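Local coordinates for protein Baccell_00875 (Bacteroides cellulosilyticus DSM 14838, PDB 5NO8) that is a polysaccharide lyase that probably removes the L-rhamnose caps linked to glucuronic acid in complex arabinogalactan proteins, at residues Gln460-Thr465 / Gln469-Gly474; Met52-Lys57 / Pro186-Val191; Leu555-Gly560 / Tyr625-Gly630. One frame throughout, in Å; residues are numbered along the deposited sequence.

Contact 1: residues Gln460-Thr465 / Gln469-Gly474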
ATOM      1  N   GLN A 460      17.172  -7.007  21.219  1.00 22.62           N
ATOM      2  CA  GLN A 460      16.529  -5.888  21.933  1.00 23.05           C
ATOM      3  C   GLN A 460      16.451  -6.170  23.443  1.00 22.46           C
ATOM      4  O   GLN A 460      16.662  -5.263  24.259  1.00 22.33           O
ATOM      5  CB  GLN A 460      15.122  -5.638  21.382  1.00 24.11           C
ATOM      6  CG  GLN A 460      15.069  -5.224  19.918  1.00 24.78           C
ATOM      7  CD  GLN A 460      15.485  -3.796  19.663  1.00 26.19           C
ATOM      8  OE1 GLN A 460      15.967  -3.098  20.561  1.00 25.83           O
ATOM      9  NE2 GLN A 460      15.332  -3.356  18.408  1.00 25.04           N
ATOM     10  N   MET A 461      16.108  -7.405  23.804  1.00 21.91           N
ATOM     11  CA  MET A 461      16.057  -7.828  25.213  1.00 24.16           C
ATOM     12  C   MET A 461      17.404  -7.738  25.941  1.00 24.67           C
ATOM     13  O   MET A 461      17.418  -7.540  27.163  1.00 26.34           O
ATOM     14  CB  MET A 461      15.459  -9.220  25.369  1.00 23.62           C
ATOM     15  CG  MET A 461      13.965  -9.328  25.120  1.00 24.40           C
ATOM     16  SD  MET A 461      12.971  -8.359  26.243  1.00 25.35           S
ATOM     17  CE  MET A 461      13.178  -9.179  27.846  1.00 24.63           C
ATOM     18  N   TYR A 462      18.521  -7.835  25.224  1.00 26.02           N
ATOM     19  CA  TYR A 462      19.823  -7.511  25.815  1.00 26.43           C
ATOM     20  C   TYR A 462      19.868  -6.061  26.266  1.00 28.17           C
ATOM     21  O   TYR A 462      20.329  -5.767  27.367  1.00 25.75           O
ATOM     22  CB  TYR A 462      20.961  -7.783  24.830  1.00 27.43           C
ATOM     23  CG  TYR A 462      22.322  -7.236  25.222  1.00 27.63           C
ATOM     24  CD1 TYR A 462      22.985  -7.683  26.380  1.00 28.86           C
ATOM     25  CD2 TYR A 462      22.965  -6.312  24.415  1.00 28.09           C
ATOM     26  CE1 TYR A 462      24.246  -7.200  26.707  1.00 30.40           C
ATOM     27  CE2 TYR A 462      24.215  -5.821  24.734  1.00 30.28           C
ATOM     28  CZ  TYR A 462      24.857  -6.270  25.873  1.00 31.46           C
ATOM     29  OH  TYR A 462      26.099  -5.734  26.142  1.00 34.66           O
ATOM     30  N   LYS A 463      19.359  -5.161  25.423  1.00 29.73           N
ATOM     31  CA  LYS A 463      19.319  -3.725  25.761  1.00 29.43           C
ATOM     32  C   LYS A 463      18.437  -3.458  26.983  1.00 28.45           C
ATOM     33  O   LYS A 463      18.723  -2.550  27.734  1.00 31.14           O
ATOM     34  CB  LYS A 463      18.861  -2.877  24.559  1.00 30.15           C
ATOM     35  CG  LYS A 463      19.730  -3.022  23.313  1.00 31.20           C
ATOM     36  CD  LYS A 463      19.219  -2.181  22.150  1.00 34.05           C
ATOM     37  CE  LYS A 463      19.675  -0.740  22.241  1.00 34.48           C
ATOM     38  NZ  LYS A 463      19.176   0.054  21.091  1.00 36.28           N
ATOM     39  N   VAL A 464      17.389  -4.244  27.184  1.00 28.47           N
ATOM     40  CA  VAL A 464      16.498  -4.103  28.340  1.00 30.14           C
ATOM     41  C   VAL A 464      17.179  -4.575  29.626  1.00 32.70           C
ATOM     42  O   VAL A 464      17.068  -3.922  30.665  1.00 31.73           O
ATOM     43  CB  VAL A 464      15.195  -4.911  28.142  1.00 30.17           C
ATOM     44  CG1 VAL A 464      14.308  -4.916  29.386  1.00 29.52           C
ATOM     45  CG2 VAL A 464      14.411  -4.356  26.943  1.00 30.13           C
ATOM     46  N   THR A 465      17.865  -5.715  29.542  1.00 29.67           N
ATOM     47  CA  THR A 465      18.285  -6.467  30.727  1.00 31.83           C
ATOM     48  C   THR A 465      19.771  -6.441  31.029  1.00 31.82           C
ATOM     49  O   THR A 465      20.138  -6.762  32.146  1.00 35.23           O
ATOM     50  CB  THR A 465      17.903  -7.954  30.590  1.00 31.16           C
ATOM     51  OG1 THR A 465      18.552  -8.510  29.439  1.00 29.78           O
ATOM     52  CG2 THR A 465      16.414  -8.124  30.477  1.00 32.57           C
ATOM     53  N   GLN A 469      23.185 -13.524  27.690  1.00 30.18           N
ATOM     54  CA  GLN A 469      22.555 -14.720  27.126  1.00 30.24           C
ATOM     55  C   GLN A 469      21.561 -14.391  25.990  1.00 30.82           C
ATOM     56  O   GLN A 469      21.419 -15.156  25.056  1.00 28.47           O
ATOM     57  CB  GLN A 469      21.850 -15.546  28.215  1.00 31.85           C
ATOM     58  CG  GLN A 469      21.253 -16.884  27.764  1.00 34.69           C
ATOM     59  CD  GLN A 469      22.306 -17.866  27.241  1.00 37.86           C
ATOM     60  OE1 GLN A 469      23.361 -18.034  27.853  1.00 37.32           O
ATOM     61  NE2 GLN A 469      22.014 -18.524  26.108  1.00 35.82           N
ATOM     62  N   PHE A 470      20.881 -13.250  26.075  1.00 28.93           N
ATOM     63  CA  PHE A 470      20.045 -12.792  24.954  1.00 27.17           C
ATOM     64  C   PHE A 470      20.806 -12.581  23.639  1.00 26.02           C
ATOM     65  O   PHE A 470      20.283 -12.857  22.560  1.00 26.22           O
ATOM     66  CB  PHE A 470      19.298 -11.507  25.341  1.00 25.46           C
ATOM     67  CG  PHE A 470      18.151 -11.741  26.254  1.00 25.14           C
ATOM     68  CD1 PHE A 470      17.066 -12.465  25.834  1.00 25.55           C
ATOM     69  CD2 PHE A 470      18.143 -11.213  27.540  1.00 25.79           C
ATOM     70  CE1 PHE A 470      15.991 -12.688  26.658  1.00 26.62           C
ATOM     71  CE2 PHE A 470      17.070 -11.441  28.371  1.00 25.91           C
ATOM     72  CZ  PHE A 470      15.994 -12.185  27.930  1.00 27.15           C
ATOM     73  N   VAL A 471      22.030 -12.092  23.723  1.00 25.44           N
ATOM     74  CA  VAL A 471      22.844 -11.852  22.565  1.00 26.21           C
ATOM     75  C   VAL A 471      23.261 -13.208  21.966  1.00 28.89           C
ATOM     76  O   VAL A 471      23.295 -13.378  20.738  1.00 26.65           O
ATOM     77  CB  VAL A 471      24.083 -11.021  22.909  1.00 26.87           C
ATOM     78  CG1 VAL A 471      24.914 -10.732  21.672  1.00 27.45           C
ATOM     79  CG2 VAL A 471      23.680  -9.711  23.604  1.00 28.29           C
ATOM     80  N   THR A 472      23.597 -14.156  22.844  1.00 29.56           N
ATOM     81  CA  THR A 472      23.892 -15.528  22.409  1.00 29.29           C
ATOM     82  C   THR A 472      22.690 -16.145  21.685  1.00 28.73           C
ATOM     83  O   THR A 472      22.844 -16.685  20.592  1.00 29.80           O
ATOM     84  CB  THR A 472      24.348 -16.406  23.606  1.00 31.91           C
ATOM     85  OG1 THR A 472      25.579 -15.879  24.105  1.00 33.29           O
ATOM     86  CG2 THR A 472      24.518 -17.877  23.212  1.00 32.69           C
ATOM     87  N   ASP A 473      21.504 -16.024  22.271  1.00 27.98           N
ATOM     88  CA  ASP A 473      20.287 -16.566  21.678  1.00 28.25           C
ATOM     89  C   ASP A 473      19.938 -15.893  20.349  1.00 27.73           C
ATOM     90  O   ASP A 473      19.515 -16.574  19.409  1.00 25.95           O
ATOM     91  CB  ASP A 473      19.097 -16.475  22.658  1.00 29.81           C
ATOM     92  CG  ASP A 473      19.295 -17.339  23.909  1.00 32.80           C
ATOM     93  OD1 ASP A 473      20.222 -18.174  23.932  1.00 34.71           O
ATOM     94  OD2 ASP A 473      18.541 -17.169  24.883  1.00 35.03           O
ATOM     95  N   GLY A 474      20.129 -14.578  20.266  1.00 27.17           N
ATOM     96  CA  GLY A 474      19.950 -13.855  19.006  1.00 27.46           C
ATOM     97  C   GLY A 474      20.873 -14.387  17.911  1.00 29.07           C
ATOM     98  O   GLY A 474      20.430 -14.744  16.812  1.00 26.63           O
TER

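Contact 2: residues Met52-Lys57 / Pro186-Val191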
ATOM      1  N   MET A  52       5.369  -3.345 -23.980  1.00 23.93           N
ATOM      2  CA  MET A  52       4.450  -3.692 -22.904  1.00 21.30           C
ATOM      3  C   MET A  52       2.989  -3.413 -23.302  1.00 20.02           C
ATOM      4  O   MET A  52       2.689  -2.413 -23.952  1.00 20.01           O
ATOM      5  CB  MET A  52       4.816  -2.850 -21.682  1.00 22.24           C
ATOM      6  CG  MET A  52       3.815  -2.929 -20.574  1.00 21.82           C
ATOM      7  SD  MET A  52       4.525  -2.170 -19.138  1.00 22.21           S
ATOM      8  CE  MET A  52       3.048  -2.270 -18.156  1.00 21.12           C
ATOM      9  N   ASN A  53       2.106  -4.307 -22.885  1.00 19.50           N
ATOM     10  CA  ASN A  53       0.654  -4.094 -22.944  1.00 19.07           C
ATOM     11  C   ASN A  53       0.221  -3.559 -21.585  1.00 17.45           C
ATOM     12  O   ASN A  53       0.445  -4.205 -20.574  1.00 17.46           O
ATOM     13  CB  ASN A  53      -0.067  -5.404 -23.225  1.00 19.53           C
ATOM     14  CG  ASN A  53      -1.560  -5.213 -23.492  1.00 20.08           C
ATOM     15  OD1 ASN A  53      -2.086  -4.094 -23.481  1.00 19.03           O
ATOM     16  ND2 ASN A  53      -2.237  -6.312 -23.771  1.00 22.51           N
ATOM     17  N   TRP A  54      -0.343  -2.367 -21.577  1.00 16.72           N
ATOM     18  CA  TRP A  54      -0.689  -1.689 -20.325  1.00 16.43           C
ATOM     19  C   TRP A  54      -1.991  -2.184 -19.726  1.00 16.88           C
ATOM     20  O   TRP A  54      -2.303  -1.842 -18.565  1.00 17.29           O
ATOM     21  CB  TRP A  54      -0.700  -0.181 -20.531  1.00 15.84           C
ATOM     22  CG  TRP A  54       0.682   0.319 -20.758  1.00 17.00           C
ATOM     23  CD1 TRP A  54       1.375   0.368 -21.956  1.00 18.04           C
ATOM     24  CD2 TRP A  54       1.597   0.761 -19.761  1.00 16.96           C
ATOM     25  NE1 TRP A  54       2.637   0.847 -21.749  1.00 17.55           N
ATOM     26  CE2 TRP A  54       2.802   1.101 -20.415  1.00 17.58           C
ATOM     27  CE3 TRP A  54       1.504   0.947 -18.377  1.00 17.17           C
ATOM     28  CZ2 TRP A  54       3.910   1.590 -19.717  1.00 18.56           C
ATOM     29  CZ3 TRP A  54       2.591   1.444 -17.698  1.00 16.89           C
ATOM     30  CH2 TRP A  54       3.787   1.755 -18.368  1.00 16.87           C
ATOM     31  N   VAL A  55      -2.731  -3.001 -20.467  1.00 16.63           N
ATOM     32  CA  VAL A  55      -3.922  -3.672 -19.924  1.00 17.16           C
ATOM     33  C   VAL A  55      -3.777  -5.186 -19.822  1.00 18.38           C
ATOM     34  O   VAL A  55      -2.988  -5.823 -20.545  1.00 18.71           O
ATOM     35  CB  VAL A  55      -5.230  -3.307 -20.684  1.00 17.68           C
ATOM     36  CG1 VAL A  55      -5.494  -1.818 -20.634  1.00 19.09           C
ATOM     37  CG2 VAL A  55      -5.241  -3.769 -22.126  1.00 18.21           C
ATOM     38  N   VAL A  56      -4.543  -5.751 -18.900  1.00 17.40           N
ATOM     39  CA  VAL A  56      -4.688  -7.186 -18.760  1.00 18.76           C
ATOM     40  C   VAL A  56      -5.411  -7.667 -20.014  1.00 19.03           C
ATOM     41  O   VAL A  56      -6.337  -7.004 -20.462  1.00 18.98           O
ATOM     42  CB  VAL A  56      -5.521  -7.549 -17.506  1.00 19.06           C
ATOM     43  CG1 VAL A  56      -5.646  -9.065 -17.343  1.00 20.73           C
ATOM     44  CG2 VAL A  56      -4.881  -6.953 -16.252  1.00 19.40           C
ATOM     45  N   LYS A  57      -5.016  -8.815 -20.556  1.00 20.04           N
ATOM     46  CA  LYS A  57      -5.768  -9.391 -21.683  1.00 22.37           C
ATOM     47  C   LYS A  57      -7.122  -9.870 -21.214  1.00 20.59           C
ATOM     48  O   LYS A  57      -7.246 -10.470 -20.149  1.00 19.53           O
ATOM     49  CB  LYS A  57      -4.985 -10.512 -22.354  1.00 25.01           C
ATOM     50  CG  LYS A  57      -3.822  -9.962 -23.172  1.00 29.30           C
ATOM     51  CD  LYS A  57      -3.157 -11.043 -24.004  1.00 34.74           C
ATOM     52  CE  LYS A  57      -2.427 -12.021 -23.111  1.00 38.34           C
ATOM     53  NZ  LYS A  57      -1.521 -12.905 -23.886  1.00 42.01           N
ATOM     54  N   PRO A 186       9.031   4.210 -21.339  1.00 20.33           N
ATOM     55  CA  PRO A 186       7.975   5.113 -20.883  1.00 18.82           C
ATOM     56  C   PRO A 186       7.034   4.509 -19.844  1.00 17.66           C
ATOM     57  O   PRO A 186       6.867   3.295 -19.745  1.00 16.99           O
ATOM     58  CB  PRO A 186       7.184   5.369 -22.159  1.00 18.88           C
ATOM     59  CG  PRO A 186       7.306   4.085 -22.904  1.00 19.74           C
ATOM     60  CD  PRO A 186       8.707   3.616 -22.646  1.00 19.77           C
ATOM     61  N   HIS A 187       6.417   5.413 -19.095  1.00 16.93           N
ATOM     62  CA  HIS A 187       5.317   5.097 -18.215  1.00 16.27           C
ATOM     63  C   HIS A 187       4.022   5.633 -18.830  1.00 16.56           C
ATOM     64  O   HIS A 187       4.040   6.263 -19.881  1.00 15.92           O
ATOM     65  CB  HIS A 187       5.594   5.736 -16.882  1.00 17.31           C
ATOM     66  CG  HIS A 187       6.899   5.314 -16.296  1.00 16.37           C
ATOM     67  ND1 HIS A 187       7.138   4.029 -15.879  1.00 17.69           N
ATOM     68  CD2 HIS A 187       8.043   6.010 -16.062  1.00 18.72           C
ATOM     69  CE1 HIS A 187       8.374   3.947 -15.404  1.00 18.55           C
ATOM     70  NE2 HIS A 187       8.948   5.133 -15.515  1.00 16.90           N
ATOM     71  N   LEU A 188       2.905   5.373 -18.162  1.00 15.33           N
ATOM     72  CA  LEU A 188       1.614   5.779 -18.664  1.00 16.08           C
ATOM     73  C   LEU A 188       0.846   6.585 -17.623  1.00 15.14           C
ATOM     74  O   LEU A 188       0.892   6.278 -16.445  1.00 16.54           O
ATOM     75  CB  LEU A 188       0.813   4.541 -19.019  1.00 15.63           C
ATOM     76  CG  LEU A 188      -0.392   4.697 -19.943  1.00 16.68           C
ATOM     77  CD1 LEU A 188       0.071   4.858 -21.369  1.00 18.05           C
ATOM     78  CD2 LEU A 188      -1.307   3.489 -19.857  1.00 17.61           C
ATOM     79  N   GLY A 189       0.098   7.556 -18.114  1.00 15.09           N
ATOM     80  CA  GLY A 189      -0.761   8.384 -17.298  1.00 14.69           C
ATOM     81  C   GLY A 189      -2.164   8.429 -17.854  1.00 15.06           C
ATOM     82  O   GLY A 189      -2.369   8.287 -19.068  1.00 13.80           O
ATOM     83  N   LEU A 190      -3.120   8.642 -16.951  1.00 14.35           N
ATOM     84  CA  LEU A 190      -4.507   8.895 -17.298  1.00 13.91           C
ATOM     85  C   LEU A 190      -4.890  10.099 -16.465  1.00 14.32           C
ATOM     86  O   LEU A 190      -4.755  10.045 -15.241  1.00 13.34           O
ATOM     87  CB  LEU A 190      -5.395   7.702 -16.944  1.00 13.99           C
ATOM     88  CG  LEU A 190      -6.904   7.835 -17.227  1.00 14.05           C
ATOM     89  CD1 LEU A 190      -7.539   6.456 -17.348  1.00 14.25           C
ATOM     90  CD2 LEU A 190      -7.642   8.629 -16.137  1.00 14.27           C
ATOM     91  N   VAL A 191      -5.336  11.165 -17.130  1.00 13.52           N
ATOM     92  CA  VAL A 191      -5.732  12.398 -16.480  1.00 13.66           C
ATOM     93  C   VAL A 191      -7.165  12.705 -16.871  1.00 13.43           C
ATOM     94  O   VAL A 191      -7.467  12.827 -18.071  1.00 12.83           O
ATOM     95  CB  VAL A 191      -4.796  13.549 -16.856  1.00 13.48           C
ATOM     96  CG1 VAL A 191      -5.358  14.913 -16.439  1.00 14.57           C
ATOM     97  CG2 VAL A 191      -3.449  13.317 -16.198  1.00 14.29           C
TER

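Contact 3: residues Leu555-Gly560 / Tyr625-Gly630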
ATOM      1  N   LEU A 555      24.205  -3.204   5.840  1.00 23.28           N
ATOM      2  CA  LEU A 555      25.510  -3.837   5.599  1.00 24.67           C
ATOM      3  C   LEU A 555      26.538  -2.792   5.173  1.00 24.74           C
ATOM      4  O   LEU A 555      27.675  -2.825   5.644  1.00 25.92           O
ATOM      5  CB  LEU A 555      25.399  -4.968   4.577  1.00 26.27           C
ATOM      6  CG  LEU A 555      26.648  -5.855   4.405  1.00 26.73           C
ATOM      7  CD1 LEU A 555      27.059  -6.436   5.752  1.00 27.22           C
ATOM      8  CD2 LEU A 555      26.377  -6.999   3.426  1.00 27.91           C
ATOM      9  N   TYR A 556      26.139  -1.819   4.361  1.00 24.66           N
ATOM     10  CA  TYR A 556      27.015  -0.704   4.050  1.00 26.08           C
ATOM     11  C   TYR A 556      27.421   0.083   5.305  1.00 29.20           C
ATOM     12  O   TYR A 556      28.594   0.442   5.463  1.00 28.64           O
ATOM     13  CB  TYR A 556      26.396   0.259   3.035  1.00 26.46           C
ATOM     14  CG  TYR A 556      27.255   1.473   2.820  1.00 27.14           C
ATOM     15  CD1 TYR A 556      28.436   1.384   2.075  1.00 27.86           C
ATOM     16  CD2 TYR A 556      26.941   2.697   3.412  1.00 27.36           C
ATOM     17  CE1 TYR A 556      29.243   2.487   1.890  1.00 27.83           C
ATOM     18  CE2 TYR A 556      27.765   3.797   3.246  1.00 28.76           C
ATOM     19  CZ  TYR A 556      28.910   3.674   2.484  1.00 29.11           C
ATOM     20  OH  TYR A 556      29.705   4.762   2.293  1.00 31.61           O
ATOM     21  N   LEU A 557      26.447   0.393   6.165  1.00 27.30           N
ATOM     22  CA  LEU A 557      26.734   1.201   7.341  1.00 27.54           C
ATOM     23  C   LEU A 557      27.672   0.475   8.311  1.00 28.92           C
ATOM     24  O   LEU A 557      28.416   1.126   9.032  1.00 28.57           O
ATOM     25  CB  LEU A 557      25.444   1.635   8.047  1.00 27.13           C
ATOM     26  CG  LEU A 557      24.593   2.653   7.257  1.00 26.67           C
ATOM     27  CD1 LEU A 557      23.172   2.775   7.823  1.00 27.04           C
ATOM     28  CD2 LEU A 557      25.250   4.018   7.209  1.00 26.98           C
ATOM     29  N   GLU A 558      27.645  -0.856   8.306  1.00 31.16           N
ATOM     30  CA  GLU A 558      28.546  -1.660   9.131  1.00 35.63           C
ATOM     31  C   GLU A 558      29.925  -1.933   8.508  1.00 38.56           C
ATOM     32  O   GLU A 558      30.896  -2.105   9.242  1.00 41.59           O
ATOM     33  CB  GLU A 558      27.878  -2.998   9.486  1.00 39.82           C
ATOM     34  CG  GLU A 558      26.621  -2.857  10.343  1.00 43.99           C
ATOM     35  CD  GLU A 558      26.898  -2.249  11.709  1.00 46.00           C
ATOM     36  OE1 GLU A 558      27.811  -2.741  12.411  1.00 49.76           O
ATOM     37  OE2 GLU A 558      26.211  -1.272  12.070  1.00 48.11           O
ATOM     38  N   THR A 559      30.025  -2.005   7.183  1.00 37.11           N
ATOM     39  CA  THR A 559      31.297  -2.359   6.518  1.00 36.45           C
ATOM     40  C   THR A 559      31.963  -1.238   5.719  1.00 35.26           C
ATOM     41  O   THR A 559      33.154  -1.300   5.470  1.00 37.65           O
ATOM     42  CB  THR A 559      31.094  -3.510   5.509  1.00 36.09           C
ATOM     43  OG1 THR A 559      30.202  -3.071   4.473  1.00 37.89           O
ATOM     44  CG2 THR A 559      30.544  -4.741   6.173  1.00 36.16           C
ATOM     45  N   GLY A 560      31.200  -0.265   5.243  1.00 32.36           N
ATOM     46  CA  GLY A 560      31.704   0.739   4.318  1.00 32.10           C
ATOM     47  C   GLY A 560      32.049   0.261   2.919  1.00 32.49           C
ATOM     48  O   GLY A 560      32.629   1.026   2.164  1.00 34.75           O
ATOM     49  N   TYR A 625      18.973   4.978   3.960  1.00 20.07           N
ATOM     50  CA  TYR A 625      19.549   5.610   2.789  1.00 20.55           C
ATOM     51  C   TYR A 625      20.048   7.035   3.129  1.00 22.06           C
ATOM     52  O   TYR A 625      21.105   7.452   2.643  1.00 21.45           O
ATOM     53  CB  TYR A 625      18.539   5.628   1.644  1.00 22.25           C
ATOM     54  CG  TYR A 625      19.058   6.256   0.395  1.00 24.36           C
ATOM     55  CD1 TYR A 625      19.826   5.526  -0.501  1.00 26.58           C
ATOM     56  CD2 TYR A 625      18.817   7.588   0.116  1.00 26.54           C
ATOM     57  CE1 TYR A 625      20.319   6.114  -1.660  1.00 28.66           C
ATOM     58  CE2 TYR A 625      19.313   8.189  -1.033  1.00 27.75           C
ATOM     59  CZ  TYR A 625      20.057   7.441  -1.926  1.00 29.67           C
ATOM     60  OH  TYR A 625      20.550   8.041  -3.066  1.00 33.15           O
ATOM     61  N   ALA A 626      19.287   7.781   3.949  1.00 20.03           N
ATOM     62  CA  ALA A 626      19.718   9.099   4.400  1.00 20.98           C
ATOM     63  C   ALA A 626      20.999   9.024   5.259  1.00 21.98           C
ATOM     64  O   ALA A 626      21.855   9.908   5.148  1.00 24.51           O
ATOM     65  CB  ALA A 626      18.616   9.822   5.156  1.00 20.79           C
ATOM     66  N   LEU A 627      21.114   7.997   6.093  1.00 22.14           N
ATOM     67  CA  LEU A 627      22.348   7.765   6.862  1.00 23.72           C
ATOM     68  C   LEU A 627      23.545   7.439   5.957  1.00 26.00           C
ATOM     69  O   LEU A 627      24.666   7.854   6.233  1.00 27.31           O
ATOM     70  CB  LEU A 627      22.150   6.631   7.865  1.00 24.41           C
ATOM     71  CG  LEU A 627      21.196   6.890   9.037  1.00 25.24           C
ATOM     72  CD1 LEU A 627      21.056   5.662   9.904  1.00 25.75           C
ATOM     73  CD2 LEU A 627      21.680   8.069   9.862  1.00 27.00           C
ATOM     74  N   CYS A 628      23.286   6.685   4.892  1.00 24.52           N
ATOM     75  CA  CYS A 628      24.307   6.258   3.932  1.00 25.67           C
ATOM     76  C   CYS A 628      24.850   7.396   3.066  1.00 27.90           C
ATOM     77  O   CYS A 628      26.053   7.465   2.812  1.00 26.90           O
ATOM     78  CB  CYS A 628      23.750   5.135   3.028  1.00 23.97           C
ATOM     79  SG  CYS A 628      23.481   3.517   3.781  1.00 25.75           S
ATOM     80  N   THR A 629      23.968   8.291   2.618  1.00 27.70           N
ATOM     81  CA  THR A 629      24.290   9.313   1.629  1.00 27.16           C
ATOM     82  C   THR A 629      24.344  10.718   2.196  1.00 28.87           C
ATOM     83  O   THR A 629      24.817  11.631   1.515  1.00 29.10           O
ATOM     84  CB  THR A 629      23.207   9.338   0.540  1.00 30.07           C
ATOM     85  OG1 THR A 629      21.948   9.684   1.140  1.00 28.85           O
ATOM     86  CG2 THR A 629      23.094   7.995  -0.156  1.00 29.55           C
ATOM     87  N   GLY A 630      23.792  10.923   3.397  1.00 28.41           N
ATOM     88  CA  GLY A 630      23.583  12.261   3.933  1.00 29.23           C
ATOM     89  C   GLY A 630      22.471  13.063   3.258  1.00 29.30           C
ATOM     90  O   GLY A 630      22.346  14.254   3.501  1.00 27.82           O
TER

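Contact 1: residues Gln460-Thr465 / Gln469-Gly474
Phe470 lays one face of its ring over Met461 CB, which sits 3.6 Å from the ring centroid and only 9° off its normal, a CH-pi contact. The phenyl reaches this place because its CG stands anti to its own carbonyl carbon (chi1 -75°). Met461, bent at chi2 and chi3, is buried and carries on to Leu418 and Leu419 of helix 412-429, a flexible thioether chain that can follow the surfaces of both leucines and the Phe470 ring. A second CH-pi contact sets Val471 CG2 over the Tyr462 ring, 3.3 Å from Tyr462 CG; the compact valine branch fits there, and Val471 also packs on Leu503. These two contacts are the tight part of the pairing. It thins out toward the outer end of the partly exposed tyrosine and at Thr465, also partly exposed, whose OG1 lies 3.3 Å from Phe470 CD2 and donates to Met461 O, 2.7 Å from OG1; Thr465 N reaches that oxygen from its opposite face. Helices 448-465 and 469-485 thus form an antiparallel hairpin, 179° between segment axes, joined by a three-residue link. The Thr465 hydroxyl spends its bonding on Met461 O and Asp467 N, which implies that the helices cohere here through apolar and CH-pi contacts.

Contact 2: residues Met52-Lys57 / Pro186-Val191
Trp54 presents the edge of its indole to a backbone carbonyl: CZ2 lies 3.4 Å from Pro186 O, in the plane of the ring, and the proline follows a cis peptide bond. That oxygen also accepts from Arg180 NH2. With Trp54 CG anti to the carbonyl carbon (chi1 -69°), the indole is swung toward strand 187-194, and its CH2 comes within 3.7 Å of His187 CA. One face of the six-membered ring receives Leu188 CB, 3.8 Å from the centroid and 14° off the normal; Leu188 CD2 runs on over the indole root, to Trp54 CG and CB. The other face takes Met52 CE, from the tryptophan's own segment. Strand 187-194 belongs to an eight-stranded antiparallel sheet, between strands 232-242 and 175-180, and the 52-57 loop lies against it without strand pairing, the nearest CA atoms, of Trp54 and Leu188, being 8.0 Å apart. A large flat side chain suits that span. With an alanine at Trp54, Leu188 and Met52 would probably lose the surface between them, opening a gap between the 52-57 loop and strand 187-194. Asn53 shapes the loop as an Asx turn, its OD1 accepting Val55 N at 3.3 Å from above the carbonyl plane, and the same oxygen also bonds Leu43 N.

Contact 3: residues Leu555-Gly560 / Tyr625-Gly630
Leu557 and Cys628 mark the nearest approach of two helix ends whose short axes run 36° apart in direction and come no closer than 10.1 Å, with 6.6 Å between the CA atoms of this pair. Cys628 SG touches both Leu557 and the Tyr556 ring. It lies 3.8 Å from Leu557 CG and 3.6 Å from Tyr556 CD2, a sulfur-aromatic contact that meets the tyrosine ring obliquely; the small, polarisable thiol suits a place beside both an aliphatic branch and a ring. Tyr556 brings its ring here because CG is anti to the backbone N (chi1 175°). Leu557 spreads both methyls against the other helix, CD1 reaching Leu627 CB at 4.0 Å, and the two leucine side chains cross at about a right angle. Leu627 is exposed, and Arg497 of helix 496-505, salt-bridged to Glu558, lies against both leucines at the surface. Each helix closes with the same pair of residues. Thr559 OG1 bonds Leu555 O, Thr629 OG1 bonds Tyr625 O, both at 2.8 Å, and each hydroxyl also bonds the backbone N two residues on. Gly560 and Gly630 then leave helical geometry with positive phi, which a residue without a side chain adopts easily. Helices 562-576 and 632-644 follow at once, a succession of helices joined by short links, consistent with the alpha/alpha toroid found in several polysaccharide lyase families.

In the fold
Contacts 1 and 3 belong to the helical part of the chain, whereas contact 2 lies within the N-terminal beta region, between a loop and strand 187-194. The centres of contacts 1 and 2 stand about 50 Å apart, on opposite sides of the chain's centre. Contact 3 lies about 25 Å from contact 1 and about 36 Å from contact 2, centre to centre, with nearest atoms about 12 Å and about 17 Å away. Helix 496-505 links the two helical contacts: Leu503 and Glu505 meet contact 1, while Arg497 meets contact 3. Along the sequence the three follow one another without nesting. Nothing in these segments identifies the lyase site, so their relation to substrate remains open.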